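Long-range contacts in FACT-Spt16 (PDB 5CE6), which probably binds histones H3-H4 through its N-terminal domain as a subunit of FACT, a histone chaperone that acts on nucleosomes during transcription: residues A[24-29]-A[106-111]; A[31-36]-A[115-120]; A[93-98]-A[120-125]. All blocks are in the same frame, centred on the assembly; numbering follows the deposited sequence.

Interaction 1. Residues A[24-29]-A[106-111]; sequences IDLNTF and LESVKK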
ATOM      1  N   ILE A  24      14.307  12.304 -15.236  1.00 42.65           N
ATOM      2  CA  ILE A  24      13.254  11.372 -15.650  1.00 38.40           C
ATOM      3  C   ILE A  24      13.755  10.249 -16.557  1.00 32.32           C
ATOM      4  O   ILE A  24      14.382  10.494 -17.584  1.00 34.34           O
ATOM      5  CB  ILE A  24      12.064  12.102 -16.320  1.00 30.14           C
ATOM      6  CG1 ILE A  24      11.331  12.970 -15.289  1.00 31.90           C
ATOM      7  CG2 ILE A  24      11.090  11.095 -16.937  1.00 26.53           C
ATOM      8  CD1 ILE A  24      10.276  13.887 -15.897  1.00 36.83           C
ATOM      9  N   ASP A  25      13.476   9.013 -16.148  1.00 35.46           N
ATOM     10  CA  ASP A  25      13.759   7.841 -16.960  1.00 30.00           C
ATOM     11  C   ASP A  25      12.821   7.836 -18.167  1.00 29.80           C
ATOM     12  O   ASP A  25      11.661   7.437 -18.050  1.00 24.87           O
ATOM     13  CB  ASP A  25      13.539   6.587 -16.109  1.00 32.23           C
ATOM     14  CG  ASP A  25      14.081   5.331 -16.753  1.00 42.29           C
ATOM     15  OD1 ASP A  25      13.889   5.133 -17.971  1.00 41.83           O
ATOM     16  OD2 ASP A  25      14.698   4.532 -16.021  1.00 51.04           O
ATOM     17  N   LEU A  26      13.320   8.280 -19.318  1.00 33.55           N
ATOM     18  CA  LEU A  26      12.495   8.403 -20.521  1.00 30.93           C
ATOM     19  C   LEU A  26      12.031   7.064 -21.097  1.00 31.32           C
ATOM     20  O   LEU A  26      10.948   6.980 -21.675  1.00 32.54           O
ATOM     21  CB  LEU A  26      13.214   9.223 -21.599  1.00 30.65           C
ATOM     22  CG  LEU A  26      13.518  10.680 -21.237  1.00 38.78           C
ATOM     23  CD1 LEU A  26      14.085  11.431 -22.420  1.00 38.57           C
ATOM     24  CD2 LEU A  26      12.280  11.385 -20.713  1.00 31.99           C
ATOM     25  N   ASN A  27      12.847   6.023 -20.947  1.00 34.48           N
ATOM     26  CA  ASN A  27      12.497   4.694 -21.447  1.00 31.88           C
ATOM     27  C   ASN A  27      11.320   4.116 -20.676  1.00 25.21           C
ATOM     28  O   ASN A  27      10.368   3.591 -21.260  1.00 28.43           O
ATOM     29  CB  ASN A  27      13.707   3.756 -21.355  1.00 34.98           C
ATOM     30  CG  ASN A  27      13.531   2.485 -22.172  1.00 50.97           C
ATOM     31  OD1 ASN A  27      12.495   1.819 -22.098  1.00 62.74           O
ATOM     32  ND2 ASN A  27      14.548   2.142 -22.956  1.00 46.30           N
ATOM     33  N   THR A  28      11.393   4.223 -19.356  1.00 21.70           N
ATOM     34  CA  THR A  28      10.313   3.783 -18.482  1.00 26.65           C
ATOM     35  C   THR A  28       9.035   4.572 -18.762  1.00 22.36           C
ATOM     36  O   THR A  28       7.951   3.997 -18.861  1.00 21.37           O
ATOM     37  CB  THR A  28      10.705   3.952 -17.010  1.00 30.26           C
ATOM     38  OG1 THR A  28      11.747   3.021 -16.694  1.00 31.97           O
ATOM     39  CG2 THR A  28       9.512   3.701 -16.107  1.00 36.83           C
ATOM     40  N   PHE A  29       9.177   5.889 -18.899  1.00 31.07           N
ATOM     41  CA  PHE A  29       8.050   6.759 -19.218  1.00 21.07           C
ATOM     42  C   PHE A  29       7.338   6.290 -20.490  1.00 22.43           C
ATOM     43  O   PHE A  29       6.114   6.162 -20.508  1.00 26.34           O
ATOM     44  CB  PHE A  29       8.523   8.208 -19.380  1.00 25.72           C
ATOM     45  CG  PHE A  29       7.465   9.132 -19.907  1.00 26.55           C
ATOM     46  CD1 PHE A  29       6.450   9.588 -19.077  1.00 21.19           C
ATOM     47  CD2 PHE A  29       7.486   9.552 -21.227  1.00 27.53           C
ATOM     48  CE1 PHE A  29       5.469  10.432 -19.560  1.00 20.29           C
ATOM     49  CE2 PHE A  29       6.510  10.404 -21.717  1.00 26.32           C
ATOM     50  CZ  PHE A  29       5.504  10.846 -20.883  1.00 20.65           C
ATOM     51  N   LEU A 106       9.481  18.830 -17.311  1.00 29.06           N
ATOM     52  CA  LEU A 106       8.625  18.027 -18.184  1.00 25.46           C
ATOM     53  C   LEU A 106       8.884  18.247 -19.673  1.00 27.14           C
ATOM     54  O   LEU A 106       8.403  17.480 -20.504  1.00 31.44           O
ATOM     55  CB  LEU A 106       7.147  18.260 -17.855  1.00 26.26           C
ATOM     56  CG  LEU A 106       6.678  17.680 -16.526  1.00 23.92           C
ATOM     57  CD1 LEU A 106       5.266  18.118 -16.179  1.00 23.43           C
ATOM     58  CD2 LEU A 106       6.761  16.152 -16.545  1.00 21.93           C
ATOM     59  N   GLU A 107       9.637  19.291 -20.015  1.00 26.34           N
ATOM     60  CA  GLU A 107      10.023  19.518 -21.409  1.00 27.33           C
ATOM     61  C   GLU A 107      10.641  18.267 -22.035  1.00 29.81           C
ATOM     62  O   GLU A 107      10.438  17.983 -23.215  1.00 34.35           O
ATOM     63  CB  GLU A 107      11.002  20.691 -21.516  1.00 38.10           C
ATOM     64  CG  GLU A 107      10.348  22.057 -21.415  1.00 44.75           C
ATOM     65  CD  GLU A 107       9.504  22.393 -22.630  1.00 46.83           C
ATOM     66  OE1 GLU A 107       9.729  21.787 -23.699  1.00 51.16           O
ATOM     67  OE2 GLU A 107       8.617  23.264 -22.517  1.00 54.75           O
ATOM     68  N   SER A 108      11.372  17.510 -21.225  1.00 31.39           N
ATOM     69  CA  SER A 108      12.139  16.369 -21.714  1.00 37.25           C
ATOM     70  C   SER A 108      11.286  15.175 -22.147  1.00 33.40           C
ATOM     71  O   SER A 108      11.773  14.291 -22.851  1.00 32.04           O
ATOM     72  CB  SER A 108      13.148  15.918 -20.655  1.00 39.18           C
ATOM     73  OG  SER A 108      12.488  15.458 -19.491  1.00 41.67           O
ATOM     74  N   VAL A 109      10.025  15.137 -21.725  1.00 27.95           N
ATOM     75  CA  VAL A 109       9.158  14.012 -22.076  1.00 24.44           C
ATOM     76  C   VAL A 109       8.264  14.293 -23.292  1.00 22.16           C
ATOM     77  O   VAL A 109       7.516  13.426 -23.732  1.00 24.10           O
ATOM     78  CB  VAL A 109       8.328  13.511 -20.861  1.00 36.39           C
ATOM     79  CG1 VAL A 109       9.244  13.108 -19.723  1.00 37.45           C
ATOM     80  CG2 VAL A 109       7.369  14.571 -20.378  1.00 32.25           C
ATOM     81  N   LYS A 110       8.360  15.495 -23.852  1.00 25.70           N
ATOM     82  CA  LYS A 110       7.579  15.830 -25.047  1.00 26.32           C
ATOM     83  C   LYS A 110       7.890  14.910 -26.228  1.00 27.09           C
ATOM     84  O   LYS A 110       6.988  14.298 -26.800  1.00 27.11           O
ATOM     85  CB  LYS A 110       7.781  17.290 -25.450  1.00 28.11           C
ATOM     86  CG  LYS A 110       6.984  18.270 -24.606  1.00 25.40           C
ATOM     87  CD  LYS A 110       7.309  19.700 -24.994  1.00 28.95           C
ATOM     88  CE  LYS A 110       6.501  20.688 -24.178  1.00 32.38           C
ATOM     89  NZ  LYS A 110       6.872  22.093 -24.543  1.00 32.40           N
ATOM     90  N   LYS A 111       9.163  14.809 -26.587  1.00 30.34           N
ATOM     91  CA  LYS A 111       9.561  13.927 -27.682  1.00 38.27           C
ATOM     92  C   LYS A 111       9.240  12.446 -27.397  1.00 34.43           C
ATOM     93  O   LYS A 111       8.632  11.779 -28.239  1.00 33.42           O
ATOM     94  CB  LYS A 111      11.031  14.145 -28.084  1.00 42.82           C
TER

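Interaction 2. Residues A[31-36]-A[115-120]; sequences TRLKAF and ESVGVE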
ATOM      1  N   THR A  31       7.445   3.294 -22.062  1.00 23.65           N
ATOM      2  CA  THR A  31       6.875   1.967 -21.889  1.00 26.32           C
ATOM      3  C   THR A  31       5.583   2.035 -21.089  1.00 24.58           C
ATOM      4  O   THR A  31       4.572   1.421 -21.454  1.00 21.33           O
ATOM      5  CB  THR A  31       7.862   1.025 -21.183  1.00 32.36           C
ATOM      6  OG1 THR A  31       9.003   0.825 -22.024  1.00 36.29           O
ATOM      7  CG2 THR A  31       7.216  -0.314 -20.909  1.00 32.91           C
ATOM      8  N   ARG A  32       5.610   2.804 -20.008  1.00 20.28           N
ATOM      9  CA  ARG A  32       4.448   2.910 -19.141  1.00 16.70           C
ATOM     10  C   ARG A  32       3.325   3.773 -19.727  1.00 16.68           C
ATOM     11  O   ARG A  32       2.149   3.456 -19.528  1.00 19.36           O
ATOM     12  CB  ARG A  32       4.870   3.345 -17.736  1.00 19.56           C
ATOM     13  CG  ARG A  32       5.609   2.220 -17.001  1.00 24.86           C
ATOM     14  CD  ARG A  32       6.100   2.612 -15.617  1.00 24.86           C
ATOM     15  NE  ARG A  32       6.963   1.565 -15.065  1.00 26.51           N
ATOM     16  CZ  ARG A  32       7.634   1.654 -13.920  1.00 20.07           C
ATOM     17  NH1 ARG A  32       7.563   2.745 -13.179  1.00 19.63           N
ATOM     18  NH2 ARG A  32       8.403   0.642 -13.526  1.00 20.59           N
ATOM     19  N   LEU A  33       3.674   4.823 -20.478  1.00 21.70           N
ATOM     20  CA  LEU A  33       2.653   5.633 -21.142  1.00 18.93           C
ATOM     21  C   LEU A  33       1.921   4.783 -22.184  1.00 18.81           C
ATOM     22  O   LEU A  33       0.696   4.862 -22.330  1.00 24.62           O
ATOM     23  CB  LEU A  33       3.263   6.889 -21.786  1.00 23.61           C
ATOM     24  CG  LEU A  33       2.306   7.956 -22.328  1.00 22.67           C
ATOM     25  CD1 LEU A  33       1.436   8.485 -21.207  1.00 17.19           C
ATOM     26  CD2 LEU A  33       3.074   9.096 -22.985  1.00 25.27           C
ATOM     27  N   LYS A  34       2.679   3.955 -22.895  1.00 25.82           N
ATOM     28  CA  LYS A  34       2.101   3.039 -23.871  1.00 23.88           C
ATOM     29  C   LYS A  34       1.181   2.035 -23.187  1.00 23.77           C
ATOM     30  O   LYS A  34       0.059   1.797 -23.638  1.00 21.80           O
ATOM     31  CB  LYS A  34       3.216   2.306 -24.618  1.00 23.97           C
ATOM     32  CG  LYS A  34       2.789   1.667 -25.929  1.00 34.66           C
ATOM     33  CD  LYS A  34       3.809   1.971 -27.021  1.00 47.05           C
ATOM     34  CE  LYS A  34       5.233   1.891 -26.482  1.00 52.71           C
ATOM     35  NZ  LYS A  34       6.231   2.468 -27.425  1.00 57.32           N
ATOM     36  N   ALA A  35       1.664   1.461 -22.089  1.00 21.72           N
ATOM     37  CA  ALA A  35       0.883   0.501 -21.314  1.00 22.51           C
ATOM     38  C   ALA A  35      -0.432   1.117 -20.858  1.00 24.54           C
ATOM     39  O   ALA A  35      -1.490   0.499 -20.980  1.00 20.84           O
ATOM     40  CB  ALA A  35       1.680   0.002 -20.119  1.00 26.16           C
ATOM     41  N   PHE A  36      -0.352   2.345 -20.347  1.00 19.77           N
ATOM     42  CA  PHE A  36      -1.526   3.105 -19.922  1.00 20.07           C
ATOM     43  C   PHE A  36      -2.508   3.330 -21.089  1.00 18.91           C
ATOM     44  O   PHE A  36      -3.680   2.966 -20.990  1.00 19.50           O
ATOM     45  CB  PHE A  36      -1.061   4.445 -19.312  1.00 17.37           C
ATOM     46  CG  PHE A  36      -2.180   5.379 -18.922  1.00 20.28           C
ATOM     47  CD1 PHE A  36      -3.407   4.899 -18.488  1.00 22.21           C
ATOM     48  CD2 PHE A  36      -1.994   6.753 -19.000  1.00 27.50           C
ATOM     49  CE1 PHE A  36      -4.426   5.771 -18.130  1.00 24.22           C
ATOM     50  CE2 PHE A  36      -3.005   7.631 -18.639  1.00 24.71           C
ATOM     51  CZ  PHE A  36      -4.222   7.141 -18.206  1.00 27.03           C
ATOM     52  N   GLU A 115       6.751   9.986 -29.579  1.00 36.84           N
ATOM     53  CA  GLU A 115       7.293   8.804 -30.242  1.00 44.85           C
ATOM     54  C   GLU A 115       6.734   7.494 -29.695  1.00 39.25           C
ATOM     55  O   GLU A 115       6.916   6.438 -30.301  1.00 42.30           O
ATOM     56  CB  GLU A 115       8.824   8.812 -30.167  1.00 51.97           C
ATOM     57  CG  GLU A 115       9.465  10.046 -30.800  1.00 60.22           C
ATOM     58  CD  GLU A 115      10.981   9.972 -30.834  1.00 64.53           C
ATOM     59  OE1 GLU A 115      11.574  10.391 -31.852  1.00 64.25           O
ATOM     60  OE2 GLU A 115      11.580   9.500 -29.844  1.00 64.59           O
ATOM     61  N   SER A 116       6.045   7.559 -28.559  1.00 27.56           N
ATOM     62  CA  SER A 116       5.503   6.354 -27.939  1.00 29.91           C
ATOM     63  C   SER A 116       4.006   6.145 -28.208  1.00 38.99           C
ATOM     64  O   SER A 116       3.597   5.063 -28.633  1.00 35.83           O
ATOM     65  CB  SER A 116       5.791   6.346 -26.435  1.00 34.68           C
ATOM     66  OG  SER A 116       5.296   7.517 -25.811  1.00 40.20           O
ATOM     67  N   VAL A 117       3.192   7.171 -27.967  1.00 29.26           N
ATOM     68  CA  VAL A 117       1.744   7.033 -28.145  1.00 24.77           C
ATOM     69  C   VAL A 117       1.139   8.068 -29.091  1.00 23.21           C
ATOM     70  O   VAL A 117      -0.084   8.153 -29.225  1.00 32.44           O
ATOM     71  CB  VAL A 117       0.983   7.069 -26.795  1.00 26.23           C
ATOM     72  CG1 VAL A 117       1.267   5.824 -25.997  1.00 33.36           C
ATOM     73  CG2 VAL A 117       1.361   8.300 -25.999  1.00 25.66           C
ATOM     74  N   GLY A 118       1.990   8.858 -29.734  1.00 24.00           N
ATOM     75  CA  GLY A 118       1.524   9.843 -30.692  1.00 26.91           C
ATOM     76  C   GLY A 118       0.851  11.049 -30.057  1.00 31.06           C
ATOM     77  O   GLY A 118       0.055  11.734 -30.710  1.00 29.68           O
ATOM     78  N   VAL A 119       1.173  11.329 -28.799  1.00 26.68           N
ATOM     79  CA  VAL A 119       0.545  12.467 -28.121  1.00 30.50           C
ATOM     80  C   VAL A 119       1.436  13.703 -27.987  1.00 32.00           C
ATOM     81  O   VAL A 119       2.662  13.606 -27.891  1.00 26.85           O
ATOM     82  CB  VAL A 119      -0.018  12.095 -26.729  1.00 24.72           C
ATOM     83  CG1 VAL A 119      -0.978  10.922 -26.839  1.00 34.26           C
ATOM     84  CG2 VAL A 119       1.108  11.792 -25.746  1.00 25.96           C
ATOM     85  N   GLU A 120       0.788  14.864 -27.966  1.00 24.78           N
ATOM     86  CA  GLU A 120       1.454  16.138 -27.791  1.00 25.26           C
ATOM     87  C   GLU A 120       1.304  16.583 -26.341  1.00 31.62           C
ATOM     88  O   GLU A 120       0.193  16.775 -25.859  1.00 26.83           O
ATOM     89  CB  GLU A 120       0.804  17.163 -28.715  1.00 26.66           C
ATOM     90  CG  GLU A 120       1.443  18.524 -28.742  1.00 37.21           C
ATOM     91  CD  GLU A 120       0.639  19.500 -29.582  1.00 42.40           C
ATOM     92  OE1 GLU A 120      -0.492  19.136 -29.982  1.00 37.32           O
ATOM     93  OE2 GLU A 120       1.132  20.621 -29.834  1.00 41.97           O
TER

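Interaction 3. Residues A[93-98]-A[120-125]; sequences QIHVLC and EIILHV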
ATOM      1  N   GLN A  93      -3.350  14.398 -26.830  1.00 26.04           N
ATOM      2  CA  GLN A  93      -2.585  15.355 -26.033  1.00 28.83           C
ATOM      3  C   GLN A  93      -2.516  14.961 -24.564  1.00 27.98           C
ATOM      4  O   GLN A  93      -3.361  14.214 -24.068  1.00 25.52           O
ATOM      5  CB  GLN A  93      -3.203  16.754 -26.131  1.00 28.76           C
ATOM      6  CG  GLN A  93      -3.351  17.298 -27.543  1.00 26.41           C
ATOM      7  CD  GLN A  93      -3.929  18.698 -27.562  1.00 40.37           C
ATOM      8  OE1 GLN A  93      -5.019  18.939 -27.042  1.00 36.89           O
ATOM      9  NE2 GLN A  93      -3.196  19.632 -28.156  1.00 43.19           N
ATOM     10  N   ILE A  94      -1.502  15.470 -23.868  1.00 22.06           N
ATOM     11  CA  ILE A  94      -1.468  15.413 -22.408  1.00 20.98           C
ATOM     12  C   ILE A  94      -1.260  16.837 -21.922  1.00 25.28           C
ATOM     13  O   ILE A  94      -0.259  17.455 -22.253  1.00 21.91           O
ATOM     14  CB  ILE A  94      -0.318  14.543 -21.891  1.00 20.01           C
ATOM     15  CG1 ILE A  94      -0.444  13.119 -22.444  1.00 23.01           C
ATOM     16  CG2 ILE A  94      -0.321  14.499 -20.357  1.00 18.97           C
ATOM     17  CD1 ILE A  94       0.628  12.164 -21.955  1.00 21.58           C
ATOM     18  N   HIS A  95      -2.210  17.355 -21.153  1.00 21.40           N
ATOM     19  CA  HIS A  95      -2.103  18.710 -20.633  1.00 21.93           C
ATOM     20  C   HIS A  95      -1.630  18.675 -19.195  1.00 20.95           C
ATOM     21  O   HIS A  95      -2.107  17.872 -18.404  1.00 20.86           O
ATOM     22  CB  HIS A  95      -3.454  19.415 -20.727  1.00 22.76           C
ATOM     23  CG  HIS A  95      -3.899  19.667 -22.130  1.00 23.97           C
ATOM     24  ND1 HIS A  95      -3.722  20.880 -22.763  1.00 25.22           N
ATOM     25  CD2 HIS A  95      -4.516  18.862 -23.027  1.00 26.34           C
ATOM     26  CE1 HIS A  95      -4.209  20.809 -23.988  1.00 31.90           C
ATOM     27  NE2 HIS A  95      -4.698  19.593 -24.172  1.00 28.81           N
ATOM     28  N   VAL A  96      -0.671  19.530 -18.862  1.00 21.23           N
ATOM     29  CA  VAL A  96      -0.166  19.608 -17.505  1.00 20.50           C
ATOM     30  C   VAL A  96      -0.277  21.045 -17.034  1.00 21.35           C
ATOM     31  O   VAL A  96       0.115  21.951 -17.753  1.00 22.40           O
ATOM     32  CB  VAL A  96       1.301  19.158 -17.428  1.00 20.08           C
ATOM     33  CG1 VAL A  96       1.781  19.141 -15.992  1.00 19.48           C
ATOM     34  CG2 VAL A  96       1.470  17.760 -18.044  1.00 20.12           C
ATOM     35  N   LEU A  97      -0.841  21.250 -15.847  1.00 20.99           N
ATOM     36  CA  LEU A  97      -0.878  22.578 -15.230  1.00 21.80           C
ATOM     37  C   LEU A  97       0.013  22.501 -14.003  1.00 21.15           C
ATOM     38  O   LEU A  97      -0.265  21.731 -13.085  1.00 20.17           O
ATOM     39  CB  LEU A  97      -2.308  22.943 -14.818  1.00 22.14           C
ATOM     40  CG  LEU A  97      -2.499  24.282 -14.102  1.00 24.71           C
ATOM     41  CD1 LEU A  97      -1.838  25.396 -14.883  1.00 28.89           C
ATOM     42  CD2 LEU A  97      -3.977  24.572 -13.917  1.00 29.08           C
ATOM     43  N   CYS A  98       1.095  23.277 -13.995  1.00 21.78           N
ATOM     44  CA  CYS A  98       2.119  23.146 -12.959  1.00 21.30           C
ATOM     45  C   CYS A  98       2.992  24.386 -12.899  1.00 28.33           C
ATOM     46  O   CYS A  98       2.840  25.293 -13.711  1.00 23.57           O
ATOM     47  CB  CYS A  98       3.000  21.923 -13.241  1.00 21.77           C
ATOM     48  SG  CYS A  98       3.936  22.018 -14.790  1.00 26.56           S
ATOM     49  N   GLU A 120       0.788  14.864 -27.966  1.00 24.78           N
ATOM     50  CA  GLU A 120       1.454  16.138 -27.791  1.00 25.26           C
ATOM     51  C   GLU A 120       1.304  16.583 -26.341  1.00 31.62           C
ATOM     52  O   GLU A 120       0.193  16.775 -25.859  1.00 26.83           O
ATOM     53  CB  GLU A 120       0.804  17.163 -28.715  1.00 26.66           C
ATOM     54  CG  GLU A 120       1.443  18.524 -28.742  1.00 37.21           C
ATOM     55  CD  GLU A 120       0.639  19.500 -29.582  1.00 42.40           C
ATOM     56  OE1 GLU A 120      -0.492  19.136 -29.982  1.00 37.32           O
ATOM     57  OE2 GLU A 120       1.132  20.621 -29.834  1.00 41.97           O
ATOM     58  N   ILE A 121       2.421  16.727 -25.638  1.00 23.84           N
ATOM     59  CA  ILE A 121       2.388  17.278 -24.288  1.00 23.64           C
ATOM     60  C   ILE A 121       2.296  18.798 -24.314  1.00 24.12           C
ATOM     61  O   ILE A 121       3.104  19.468 -24.954  1.00 26.28           O
ATOM     62  CB  ILE A 121       3.610  16.840 -23.492  1.00 25.18           C
ATOM     63  CG1 ILE A 121       3.517  15.338 -23.239  1.00 28.22           C
ATOM     64  CG2 ILE A 121       3.704  17.607 -22.186  1.00 27.90           C
ATOM     65  CD1 ILE A 121       4.602  14.802 -22.386  1.00 35.38           C
ATOM     66  N   ILE A 122       1.299  19.332 -23.617  1.00 23.98           N
ATOM     67  CA  ILE A 122       1.081  20.774 -23.593  1.00 24.99           C
ATOM     68  C   ILE A 122       1.267  21.253 -22.168  1.00 24.38           C
ATOM     69  O   ILE A 122       0.536  20.835 -21.278  1.00 23.53           O
ATOM     70  CB  ILE A 122      -0.334  21.126 -24.057  1.00 25.67           C
ATOM     71  CG1 ILE A 122      -0.575  20.579 -25.462  1.00 29.91           C
ATOM     72  CG2 ILE A 122      -0.552  22.640 -24.025  1.00 26.84           C
ATOM     73  CD1 ILE A 122       0.396  21.112 -26.486  1.00 31.74           C
ATOM     74  N   LEU A 123       2.243  22.129 -21.946  1.00 25.64           N
ATOM     75  CA  LEU A 123       2.539  22.565 -20.586  1.00 24.45           C
ATOM     76  C   LEU A 123       1.924  23.929 -20.306  1.00 25.41           C
ATOM     77  O   LEU A 123       2.207  24.902 -20.999  1.00 27.87           O
ATOM     78  CB  LEU A 123       4.050  22.578 -20.344  1.00 24.44           C
ATOM     79  CG  LEU A 123       4.713  21.207 -20.505  1.00 26.53           C
ATOM     80  CD1 LEU A 123       6.222  21.314 -20.393  1.00 27.60           C
ATOM     81  CD2 LEU A 123       4.183  20.241 -19.466  1.00 25.08           C
ATOM     82  N   HIS A 124       1.060  23.985 -19.298  1.00 24.89           N
ATOM     83  CA  HIS A 124       0.437  25.239 -18.894  1.00 25.81           C
ATOM     84  C   HIS A 124       1.097  25.686 -17.599  1.00 28.43           C
ATOM     85  O   HIS A 124       0.904  25.063 -16.558  1.00 24.47           O
ATOM     86  CB  HIS A 124      -1.064  25.028 -18.669  1.00 29.67           C
ATOM     87  CG  HIS A 124      -1.767  24.395 -19.830  1.00 25.80           C
ATOM     88  ND1 HIS A 124      -2.455  25.132 -20.770  1.00 27.13           N
ATOM     89  CD2 HIS A 124      -1.888  23.100 -20.206  1.00 24.93           C
ATOM     90  CE1 HIS A 124      -2.970  24.319 -21.675  1.00 27.08           C
ATOM     91  NE2 HIS A 124      -2.637  23.079 -21.357  1.00 25.76           N
ATOM     92  N   VAL A 125       1.885  26.756 -17.666  1.00 27.57           N
ATOM     93  CA  VAL A 125       2.654  27.204 -16.504  1.00 29.02           C
ATOM     94  C   VAL A 125       1.825  28.108 -15.600  1.00 28.06           C
ATOM     95  O   VAL A 125       1.319  29.143 -16.049  1.00 28.31           O
ATOM     96  CB  VAL A 125       3.909  27.992 -16.932  1.00 38.64           C
ATOM     97  CG1 VAL A 125       4.616  28.567 -15.708  1.00 42.13           C
ATOM     98  CG2 VAL A 125       4.847  27.117 -17.743  1.00 33.95           C
TER

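Interaction 1. Residues A[24-29]-A[106-111]
Val109 is the hub of this contact, and Ile24, Leu26 and Phe29 all close on it. Different atoms of Val109 meet different neighbours. CG1 lies anti to the carbonyl carbon, beside the backbone N (chi1 -58°), where it meets the two aliphatic side chains. Leu26 CD2 approaches Val109 CG1 to 3.6 Å. Ile24 crosses Val109 at about a right angle, and its CG2 stands 3.9 Å from Val109 CG1. Val109 CB faces Phe29 instead. It sits over one face of the ring, offset toward the rim, and the closest ring atom is Phe29 CE2 at 3.7 Å from Val109 CB. This is a CH-pi contact, with Val109 CB 4.0 Å from the ring centroid of Phe29 and 23° off the ring normal.

The contact joins the start of helix 26-42 to the residues that link helices 100-106 and 110-117, in the N-terminal lobe of Spt16, which belongs to the AMP_N-like clan. Asp25 caps the first helix: its OD1 accepts from Thr28 N at 3.0 Å, with the donor lying above the carboxylate plane. Phe29 is buried; Leu77 and Leu78 of helix 69-78 and Pro112 and Ala113 of helix 110-117 also touch it.

Leu26 lies nearer the surface. Its CD2 also rests against the backbone carbonyl of Ser108, 3.6 Å from Ser108 O. No hydrogen bond crosses between the two segments. The hydroxyl of Ser108 turns back within its own part of the chain and bonds to Ile105 O. Further in, Ile24 CD1 makes a looser contact with Leu106 CD2, at 4.2 Å.

Interaction 2. Residues A[31-36]-A[115-120]
Leu33 and Val117 form the tight half of this contact. Their side chains cross at about a right angle, with Leu33 CD2 3.6 Å from Val117 CG2. Leu33 CG lies anti to the backbone N (chi1 -170°), and Leu33 CG is itself within 3.8 Å of Val117 CG2. The other methyl of Val117 reaches the helix backbone itself: Val117 CG1 is 3.6 Å from Lys34 CA. The closest pair of CA atoms across the two segments is here too, Lys34 and Val117 at 5.9 Å. Leu33 also packs on Ala113 and on Ile94 of strand 93-98, and is buried. Val119 adds a longer contact, its CG2 4.3 Å from Leu33 CD2.

The solvent side is looser. Lys34 is exposed, and its chain bends at chi2 and chi3 (134° and 40°) as it passes Ser116. Lys34 CD lies 3.5 Å from Ser116 O, whereas Lys34 NZ is 3.9 Å from the same oxygen and makes no hydrogen bond to it. Ser116 OG touches Leu33 CD2 at 3.9 Å, but its polar partner is Pro112 O in its own helix.

The contact packs helix 26-42 against the last turn of helix 110-117 in the N-terminal lobe. Gly118 then leaves helical geometry with positive phi, and the chain turns into strand 120-125. No hydrogen bond or salt bridge links the two segments. Their cohesion is therefore likely to come from the apolar fit of Leu33 and Val117, while Lys34 adds only van der Waals contact to Ser116, closest through its CD.

Interaction 3. Residues A[93-98]-A[120-125]
His95 CG and His124 CG both lie anti to their carbonyl carbons (chi1 -67° and -53°); the register already puts both residues on one face of the parallel pair, and the rings meet there rim to rim. His95 ND1 and His124 NE2 share a nearly straight hydrogen bond of 2.8 Å (171°). On the other side of its ring, His95 NE2 donates to Gln93 OE1 at 3.0 Å. Gln93 NE2 in turn makes a weak bond of 3.3 Å to Glu120 OE1. Polar links thus run along this face from His124 to Glu120. An alanine in place of His95 would probably leave His124 NE2 and Gln93 OE1 without these partners and their side chains freer to turn.

Five backbone bonds join the strands, among them His124 N to Val96 O at 2.7 Å. On the opposite face, Leu123 CD2 packs 3.7 Å from Val96 CB.

The strands are joined through helices 100-106 and 110-117, a beta-alpha-beta crossover. Strand 120-125 is outermost in its six-stranded mixed sheet, and strand 85-89 pairs antiparallel with the far side of 93-98. Helix 133-145 covers the histidine face, while Leu106 of helix 100-106 packs on Val96 and Leu123.

Overall arrangement
Interactions 1 and 2 join the same two parts of the chain: the start of helix 26-42 meets the residues just before helix 110-117, and its middle meets the end of helix 110-117. Both are mainly apolar, with no hydrogen bond between their segments, and both run from buried side chains to a more exposed side. Interaction 3 is a ladder of backbone bonds at a sheet edge, with a histidine pair and a glutamine-glutamate pair on one face. On its other face, Val109 of interaction 1 packs on Ile121, and Leu33 and Val119 of interaction 2 pack on Ile94. Helix 110-117 leads through Gly118 and Val119 into strand 120-125, with Glu120 shared by interactions 2 and 3.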